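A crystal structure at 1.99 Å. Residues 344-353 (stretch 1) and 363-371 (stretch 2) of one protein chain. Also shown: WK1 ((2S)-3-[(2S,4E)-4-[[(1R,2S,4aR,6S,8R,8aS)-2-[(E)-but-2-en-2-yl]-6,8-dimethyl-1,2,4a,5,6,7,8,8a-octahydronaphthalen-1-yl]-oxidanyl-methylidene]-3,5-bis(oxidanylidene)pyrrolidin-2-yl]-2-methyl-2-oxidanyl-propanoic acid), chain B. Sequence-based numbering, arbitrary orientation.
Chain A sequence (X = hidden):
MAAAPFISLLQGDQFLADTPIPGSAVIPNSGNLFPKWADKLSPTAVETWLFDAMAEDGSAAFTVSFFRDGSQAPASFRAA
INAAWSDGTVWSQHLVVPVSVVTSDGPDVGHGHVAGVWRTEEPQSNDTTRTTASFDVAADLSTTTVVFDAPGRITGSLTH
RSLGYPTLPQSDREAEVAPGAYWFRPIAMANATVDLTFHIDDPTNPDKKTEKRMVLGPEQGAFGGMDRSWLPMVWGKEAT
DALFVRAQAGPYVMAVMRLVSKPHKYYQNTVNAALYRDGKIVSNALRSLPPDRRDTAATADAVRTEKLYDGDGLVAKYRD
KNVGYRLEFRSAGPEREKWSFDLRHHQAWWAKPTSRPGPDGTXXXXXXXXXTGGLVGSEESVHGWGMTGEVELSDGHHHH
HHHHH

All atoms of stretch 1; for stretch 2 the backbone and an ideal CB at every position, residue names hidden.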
ATOM      1  N   ARG A 344      -6.156  13.662  -8.814  1.00 19.11           N
ATOM      2  CA  ARG A 344      -5.283  14.802  -9.052  1.00 20.87           C
ATOM      3  C   ARG A 344      -4.577  15.181  -7.767  1.00 21.15           C
ATOM      4  O   ARG A 344      -5.197  15.228  -6.700  1.00 19.25           O
ATOM      5  CB  ARG A 344      -6.055  15.983  -9.652  1.00 20.04           C
ATOM      6  CG  ARG A 344      -6.584  15.603 -11.024  1.00 22.88           C
ATOM      7  CD  ARG A 344      -7.412  16.698 -11.676  1.00 23.80           C
ATOM      8  NE  ARG A 344      -7.823  16.272 -13.008  1.00 21.25           N
ATOM      9  CZ  ARG A 344      -7.080  16.430 -14.100  1.00 26.83           C
ATOM     10  NH1 ARG A 344      -5.879  17.006 -14.018  1.00 22.20           N
ATOM     11  NH2 ARG A 344      -7.535  16.003 -15.274  1.00 25.27           N
ATOM     12  N   HIS A 345      -3.269  15.432  -7.885  1.00 19.59           N
ATOM     13  CA  HIS A 345      -2.422  15.748  -6.743  1.00 19.70           C
ATOM     14  C   HIS A 345      -2.926  16.995  -6.035  1.00 22.99           C
ATOM     15  O   HIS A 345      -2.886  18.094  -6.604  1.00 20.97           O
ATOM     16  CB  HIS A 345      -0.983  15.971  -7.196  1.00 20.25           C
ATOM     17  CG  HIS A 345      -0.358  14.762  -7.827  1.00 19.11           C
ATOM     18  ND1 HIS A 345       0.676  14.849  -8.735  1.00 18.69           N
ATOM     19  CD2 HIS A 345      -0.616  13.441  -7.669  1.00 19.66           C
ATOM     20  CE1 HIS A 345       1.023  13.632  -9.119  1.00 20.18           C
ATOM     21  NE2 HIS A 345       0.264  12.758  -8.475  1.00 20.60           N
ATOM     22  N   HIS A 346      -3.379  16.827  -4.796  1.00 21.91           N
ATOM     23  CA  HIS A 346      -3.912  17.920  -4.002  1.00 21.46           C
ATOM     24  C   HIS A 346      -2.927  18.412  -2.959  1.00 22.82           C
ATOM     25  O   HIS A 346      -2.775  19.618  -2.778  1.00 23.35           O
ATOM     26  CB  HIS A 346      -5.217  17.494  -3.318  1.00 24.62           C
ATOM     27  CG  HIS A 346      -5.805  18.569  -2.462  1.00 24.69           C
ATOM     28  ND1 HIS A 346      -6.502  19.636  -2.987  1.00 27.07           N
ATOM     29  CD2 HIS A 346      -5.767  18.763  -1.121  1.00 25.66           C
ATOM     30  CE1 HIS A 346      -6.875  20.437  -2.005  1.00 30.41           C
ATOM     31  NE2 HIS A 346      -6.447  19.928  -0.862  1.00 29.87           N
ATOM     32  N   GLN A 347      -2.235  17.506  -2.285  1.00 20.98           N
ATOM     33  CA  GLN A 347      -1.272  17.884  -1.268  1.00 23.26           C
ATOM     34  C   GLN A 347      -0.048  17.015  -1.428  1.00 20.92           C
ATOM     35  O   GLN A 347      -0.168  15.789  -1.489  1.00 20.77           O
ATOM     36  CB  GLN A 347      -1.832  17.725   0.163  1.00 22.81           C
ATOM     37  CG  GLN A 347      -0.827  18.165   1.216  1.00 22.59           C
ATOM     38  CD  GLN A 347      -1.315  17.964   2.648  1.00 28.71           C
ATOM     39  OE1 GLN A 347      -2.472  17.597   2.891  1.00 23.41           O
ATOM     40  NE2 GLN A 347      -0.419  18.194   3.604  1.00 26.51           N
ATOM     41  N   ALA A 348       1.115  17.653  -1.465  1.00 21.81           N
ATOM     42  CA  ALA A 348       2.384  16.940  -1.505  1.00 25.05           C
ATOM     43  C   ALA A 348       2.660  16.346  -0.134  1.00 26.15           C
ATOM     44  O   ALA A 348       2.848  17.074   0.841  1.00 26.43           O
ATOM     45  CB  ALA A 348       3.510  17.885  -1.911  1.00 22.66           C
ATOM     46  N   TRP A 349       2.691  15.025  -0.060  1.00 24.71           N
ATOM     47  CA  TRP A 349       2.788  14.333   1.215  1.00 23.70           C
ATOM     48  C   TRP A 349       4.236  13.988   1.546  1.00 28.68           C
ATOM     49  O   TRP A 349       4.762  14.387   2.591  1.00 27.25           O
ATOM     50  CB  TRP A 349       1.910  13.085   1.135  1.00 20.18           C
ATOM     51  CG  TRP A 349       1.746  12.309   2.408  1.00 22.83           C
ATOM     52  CD1 TRP A 349       2.402  12.493   3.593  1.00 22.20           C
ATOM     53  CD2 TRP A 349       0.879  11.194   2.594  1.00 22.13           C
ATOM     54  NE1 TRP A 349       1.972  11.560   4.520  1.00 24.29           N
ATOM     55  CE2 TRP A 349       1.041  10.749   3.928  1.00 24.06           C
ATOM     56  CE3 TRP A 349      -0.026  10.524   1.765  1.00 22.49           C
ATOM     57  CZ2 TRP A 349       0.334   9.670   4.443  1.00 24.59           C
ATOM     58  CZ3 TRP A 349      -0.729   9.443   2.283  1.00 22.07           C
ATOM     59  CH2 TRP A 349      -0.539   9.028   3.604  1.00 24.13           C
ATOM     60  N   TRP A 350       4.889  13.235   0.665  1.00 24.23           N
ATOM     61  CA  TRP A 350       6.311  12.972   0.779  1.00 23.79           C
ATOM     62  C   TRP A 350       6.913  13.041  -0.614  1.00 25.36           C
ATOM     63  O   TRP A 350       6.208  12.959  -1.621  1.00 24.80           O
ATOM     64  CB  TRP A 350       6.597  11.618   1.460  1.00 23.04           C
ATOM     65  CG  TRP A 350       6.301  10.401   0.627  1.00 23.32           C
ATOM     66  CD1 TRP A 350       7.086   9.855  -0.360  1.00 25.65           C
ATOM     67  CD2 TRP A 350       5.156   9.556   0.741  1.00 24.76           C
ATOM     68  NE1 TRP A 350       6.487   8.727  -0.870  1.00 24.46           N
ATOM     69  CE2 TRP A 350       5.298   8.525  -0.218  1.00 23.36           C
ATOM     70  CE3 TRP A 350       4.019   9.570   1.561  1.00 24.03           C
ATOM     71  CZ2 TRP A 350       4.348   7.528  -0.383  1.00 24.68           C
ATOM     72  CZ3 TRP A 350       3.069   8.570   1.393  1.00 23.80           C
ATOM     73  CH2 TRP A 350       3.242   7.563   0.426  1.00 24.21           C
ATOM     74  N   ALA A 351       8.223  13.237  -0.657  1.00 23.79           N
ATOM     75  CA  ALA A 351       8.949  13.295  -1.923  1.00 25.70           C
ATOM     76  C   ALA A 351      10.403  13.033  -1.604  1.00 30.05           C
ATOM     77  O   ALA A 351      11.016  13.804  -0.857  1.00 28.43           O
ATOM     78  CB  ALA A 351       8.780  14.650  -2.606  1.00 23.33           C
ATOM     79  N   LYS A 352      10.942  11.939  -2.121  1.00 27.36           N
ATOM     80  CA  LYS A 352      12.341  11.645  -1.890  1.00 31.81           C
ATOM     81  C   LYS A 352      12.953  11.040  -3.144  1.00 30.41           C
ATOM     82  O   LYS A 352      12.269  10.332  -3.898  1.00 26.72           O
ATOM     83  CB  LYS A 352      12.521  10.698  -0.698  1.00 32.74           C
ATOM     84  CG  LYS A 352      11.926   9.336  -0.886  1.00 35.46           C
ATOM     85  CD  LYS A 352      12.188   8.473   0.351  1.00 39.14           C
ATOM     86  CE  LYS A 352      11.602   7.089   0.162  1.00 44.93           C
ATOM     87  NZ  LYS A 352      11.824   6.193   1.336  1.00 42.94           N
ATOM     88  N   PRO A 353      14.233  11.312  -3.398  1.00 30.97           N
ATOM     89  CA  PRO A 353      14.898  10.743  -4.578  1.00 26.97           C
ATOM     90  C   PRO A 353      15.045   9.238  -4.464  1.00 28.84           C
ATOM     91  O   PRO A 353      15.247   8.695  -3.375  1.00 30.81           O
ATOM     92  CB  PRO A 353      16.277  11.423  -4.577  1.00 31.27           C
ATOM     93  CG  PRO A 353      16.129  12.638  -3.720  1.00 39.49           C
ATOM     94  CD  PRO A 353      15.097  12.263  -2.674  1.00 33.13           C
ATOM     95  N   UNK A 363      12.173   9.456  -8.489  1.00 21.97           N
ATOM     96  CA  UNK A 363      11.776   9.772  -7.138  1.00 23.22           C
ATOM     97  C   UNK A 363      10.619   8.916  -6.682  1.00 23.15           C
ATOM     98  O   UNK A 363      10.077   8.093  -7.425  1.00 22.28           O
ATOM     99  CB  UNK A 363      11.410  11.253  -7.026  1.00 23.22           C
ATOM    100  N   UNK A 364      10.258   9.139  -5.421  1.00 23.45           N
ATOM    101  CA  UNK A 364       9.215   8.418  -4.709  1.00 23.04           C
ATOM    102  C   UNK A 364       8.367   9.506  -4.060  1.00 25.87           C
ATOM    103  O   UNK A 364       8.848  10.222  -3.177  1.00 22.52           O
ATOM    104  CB  UNK A 364       9.777   7.427  -3.688  1.00 23.04           C
ATOM    105  N   UNK A 365       7.147   9.691  -4.553  1.00 21.82           N
ATOM    106  CA  UNK A 365       6.320  10.809  -4.139  1.00 18.61           C
ATOM    107  C   UNK A 365       4.986  10.282  -3.647  1.00 23.54           C
ATOM    108  O   UNK A 365       4.373   9.413  -4.280  1.00 22.77           O
ATOM    109  CB  UNK A 365       6.125  11.806  -5.284  1.00 18.61           C
ATOM    110  N   UNK A 366       4.536  10.819  -2.526  1.00 22.55           N
ATOM    111  CA  UNK A 366       3.220  10.517  -1.990  1.00 18.30           C
ATOM    112  C   UNK A 366       2.370  11.769  -2.096  1.00 20.82           C
ATOM    113  O   UNK A 366       2.873  12.890  -1.933  1.00 22.15           O
ATOM    114  CB  UNK A 366       3.303  10.024  -0.544  1.00 18.30           C
ATOM    115  N   UNK A 367       1.085  11.568  -2.354  1.00 19.62           N
ATOM    116  CA  UNK A 367       0.137  12.660  -2.487  1.00 20.76           C
ATOM    117  C   UNK A 367      -1.184  12.278  -1.842  1.00 20.60           C
ATOM    118  O   UNK A 367      -1.617  11.122  -1.908  1.00 20.07           O
ATOM    119  CB  UNK A 367      -0.067  13.027  -3.958  1.00 20.76           C
ATOM    120  N   UNK A 368      -1.839  13.274  -1.262  1.00 20.75           N
ATOM    121  CA  UNK A 368      -3.287  13.219  -1.093  1.00 20.33           C
ATOM    122  C   UNK A 368      -3.899  13.680  -2.405  1.00 20.16           C
ATOM    123  O   UNK A 368      -3.509  14.721  -2.946  1.00 21.39           O
ATOM    124  CB  UNK A 368      -3.760  14.077   0.082  1.00 20.33           C
ATOM    125  N   UNK A 369      -4.837  12.909  -2.940  1.00 18.37           N
ATOM    126  CA  UNK A 369      -5.381  13.229  -4.250  1.00 18.95           C
ATOM    127  C   UNK A 369      -6.856  13.556  -4.105  1.00 20.83           C
ATOM    128  O   UNK A 369      -7.567  12.961  -3.296  1.00 20.01           O
ATOM    129  CB  UNK A 369      -5.172  12.075  -5.233  1.00 18.95           C
ATOM    130  N   UNK A 370      -7.321  14.484  -4.928  1.00 21.68           N
ATOM    131  CA  UNK A 370      -8.744  14.698  -5.107  1.00 22.15           C
ATOM    132  C   UNK A 370      -9.214  13.807  -6.249  1.00 22.86           C
ATOM    133  O   UNK A 370      -8.548  13.706  -7.285  1.00 21.59           O
ATOM    134  CB  UNK A 370      -9.057  16.170  -5.383  1.00 22.15           C
ATOM    135  N   UNK A 371     -10.363  13.164  -6.061  1.00 23.30           N
ATOM    136  CA  UNK A 371     -10.846  12.115  -6.955  1.00 21.34           C
ATOM    137  C   UNK A 371     -12.158  12.564  -7.581  1.00 25.14           C
ATOM    138  O   UNK A 371     -13.071  13.007  -6.875  1.00 22.12           O
ATOM    139  CB  UNK A 371     -11.025  10.791  -6.209  1.00 21.34           C
TER
HETATM  140  O   WK1 B 501      10.347   5.953   3.388  1.00 42.02           O
HETATM  141  C17 WK1 B 501       9.145   5.980   3.317  1.00 40.34           C
HETATM  142  O1  WK1 B 501       8.463   6.465   4.175  1.00 35.21           O
HETATM  143  C19 WK1 B 501       8.459   5.415   2.141  1.00 35.90           C
HETATM  144  O2  WK1 B 501       9.341   5.009   1.151  1.00 39.32           O
HETATM  145  C18 WK1 B 501       7.612   6.481   1.517  1.00 35.48           C
HETATM  146  C20 WK1 B 501       7.721   4.231   2.700  1.00 35.40           C
HETATM  147  C22 WK1 B 501       6.678   3.765   1.767  1.00 33.71           C
HETATM  148  N   WK1 B 501       5.756   2.744   2.227  1.00 34.23           N
HETATM  149  C21 WK1 B 501       5.621   1.812   1.290  1.00 36.07           C
HETATM  150  O5  WK1 B 501       4.822   0.780   1.436  1.00 32.29           O
HETATM  151  C23 WK1 B 501       7.103   3.243   0.488  1.00 41.42           C
HETATM  152  O4  WK1 B 501       7.968   3.812  -0.325  1.00 36.88           O
HETATM  153  C24 WK1 B 501       6.464   2.031   0.105  1.00 39.24           C
HETATM  154  C16 WK1 B 501       6.649   1.283  -1.134  1.00 39.12           C
HETATM  155  O3  WK1 B 501       7.465   1.758  -1.994  1.00 41.47           O
HETATM  156  C9  WK1 B 501       5.819   0.106  -1.428  1.00 38.30           C
HETATM  157  C8  WK1 B 501       4.560   0.797  -2.025  1.00 36.98           C
HETATM  158  C12 WK1 B 501       4.060   2.084  -1.402  1.00 35.88           C
HETATM  159  C13 WK1 B 501       3.103   2.114  -0.502  1.00 34.46           C
HETATM  160  C90 WK1 B 501       2.637   3.397   0.097  1.00 36.67           C
HETATM  161  C14 WK1 B 501       4.660   3.383  -1.806  1.00 41.16           C
HETATM  162  C7  WK1 B 501       4.731   1.106  -3.481  1.00 39.80           C
HETATM  163  C6  WK1 B 501       5.096   0.148  -4.291  1.00 38.20           C
HETATM  164  C3  WK1 B 501       5.595  -1.115  -3.664  1.00 38.41           C
HETATM  165  C4  WK1 B 501       6.423  -0.880  -2.418  1.00 40.09           C
HETATM  166  C5  WK1 B 501       6.598  -2.227  -1.744  1.00 43.32           C
HETATM  167  C11 WK1 B 501       7.564  -2.112  -0.608  1.00 41.11           C
HETATM  168  C2  WK1 B 501       6.236  -2.115  -4.591  1.00 38.30           C
HETATM  169  C1  WK1 B 501       6.130  -3.427  -3.881  1.00 38.08           C
HETATM  170  C10 WK1 B 501       6.507  -4.621  -4.696  1.00 40.88           C
HETATM  171  C   WK1 B 501       7.012  -3.351  -2.673  1.00 40.47           C

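Stretch 2 is one strand, antiparallel to 348-353. Stretch 1 turns a corner at Gln-347, and the register shifts by one at two beta bulges, between His-345 and Gln-347 and between Ala-348 and Trp-350.

Position 363 is opposite Pro-353, with CA atoms 4.2 Å apart. The ideal CB points sideways, 3.4 Å from Lys-352 O. A small residue suits the site. It is Gly-363.

Position 364 pairs with Lys-352 through two backbone hydrogen bonds. Its CB lies on the face of Trp-350 and Lys-352, 4.5 Å from Trp-350 NE1, with the ligand beyond. The indole NH needs an acceptor, and WK1 offers oxygens. Asn, Gln or Asp could answer the NH; an amide can also donate. It is Asn-364. Asn-364 OD1 accepts from Trp-350 NE1 at 2.8 Å, nearly linear at 177°. Asn-364 ND2 donates to WK1 O4 at 2.9 Å. Lys-352 NZ binds the same ligand, 2.5 Å from WK1 O and 2.8 Å from WK1 O2.

Position 365 points to the face of Ala-351, which offers only a methyl. Small or medium side chains would fit. It is Ser-365; its OG is 4.3 Å from Ala-351 CB.

Position 366 is the most restrictive. Its ideal CB would be 2.3 Å from Trp-350 CE3, a clash. Only glycine fits this geometry. Gly-366 CA lies 3.4 Å from the centroid of the six-membered ring of Trp-350, a CH-pi contact over the face. WK1 C18 covers the opposite face.

Position 367 has its CB 3.8 Å from His-345 CD2, beside a flat imidazole and near Ala-348. An aromatic could stack; Leu or Met could also pack. It is Phe-367. Its ring stacks face-to-face on His-345, with planes at 7° and centroids 3.5 Å apart. Phe-367 CE1 lies 4.4 Å from Ala-348 CB.

Position 368 has its CB 4.1 Å from Gln-347 CB, with the Trp-349 ring nearby. Beta-branched or other apolar residues suit it. It is Val-368; CG2 is 4.4 Å from Trp-349 CE3. At the bulge, its O accepts from His-346 N at 2.8 Å and Gln-347 N at 3.1 Å.

Position 369 has its CB 3.5 Å from Arg-344 O, beside the imidazole. A compact or beta-branched side chain can pack there. It is Val-369, with CG1 at the imidazole edge, 4.0 Å from His-345 CD2.

Position 370 has its CB 4.6 Å from His-346 CB. That ring offers polar nitrogens, which a polar group could meet directly or through water; others would fit. It is Glu-370. A water donates to Glu-370 OE1 at 3.0 Å and bonds weakly to His-346 ND1 at 3.3 Å.

Position 371 points away, so stretch 1 sets no preference. It is Val-371.

Stretch 2 (363-371) GNSGFVVEV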
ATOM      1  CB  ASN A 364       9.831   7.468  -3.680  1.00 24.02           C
ATOM      2  CG  ASN A 364       8.790   6.775  -2.799  1.00 27.89           C
ATOM      3  OD1 ASN A 364       7.589   7.057  -2.865  1.00 24.94           O
ATOM      4  ND2 ASN A 364       9.257   5.843  -1.981  1.00 28.45           N
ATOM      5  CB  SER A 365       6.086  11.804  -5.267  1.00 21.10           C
ATOM      6  OG  SER A 365       7.315  12.212  -5.846  1.00 23.75           O
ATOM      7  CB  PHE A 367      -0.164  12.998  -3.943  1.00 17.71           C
ATOM      8  CG  PHE A 367       0.994  13.570  -4.685  1.00 19.44           C
ATOM      9  CD1 PHE A 367       1.247  14.931  -4.647  1.00 20.23           C
ATOM     10  CD2 PHE A 367       1.839  12.741  -5.415  1.00 19.35           C
ATOM     11  CE1 PHE A 367       2.329  15.463  -5.357  1.00 22.21           C
ATOM     12  CE2 PHE A 367       2.920  13.273  -6.123  1.00 19.57           C
ATOM     13  CZ  PHE A 367       3.156  14.622  -6.089  1.00 19.65           C
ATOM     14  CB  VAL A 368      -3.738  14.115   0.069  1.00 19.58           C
ATOM     15  CG1 VAL A 368      -5.263  14.137   0.156  1.00 23.48           C
ATOM     16  CG2 VAL A 368      -3.100  13.666   1.380  1.00 20.36           C
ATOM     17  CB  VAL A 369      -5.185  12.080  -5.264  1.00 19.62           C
ATOM     18  CG1 VAL A 369      -3.694  11.953  -5.639  1.00 16.68           C
ATOM     19  CG2 VAL A 369      -5.707  10.772  -4.663  1.00 18.79           C
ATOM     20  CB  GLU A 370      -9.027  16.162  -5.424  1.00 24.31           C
ATOM     21  CG  GLU A 370     -10.491  16.541  -5.337  1.00 28.00           C
ATOM     22  CD  GLU A 370     -10.672  18.053  -5.367  1.00 36.04           C
ATOM     23  OE1 GLU A 370      -9.646  18.770  -5.471  1.00 35.36           O
ATOM     24  OE2 GLU A 370     -11.820  18.520  -5.235  1.00 37.07           O
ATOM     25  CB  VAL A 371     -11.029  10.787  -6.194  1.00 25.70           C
ATOM     26  CG1 VAL A 371     -11.451   9.662  -7.142  1.00 21.97           C
ATOM     27  CG2 VAL A 371      -9.748  10.435  -5.455  1.00 22.33           C
TER
HETATM   28  O   HOH W   1      -6.748  19.047  -6.229  1.00 36.74           O
HETATM   29  O   HOH W   2       4.623  14.592  -3.027  1.00 22.27           O
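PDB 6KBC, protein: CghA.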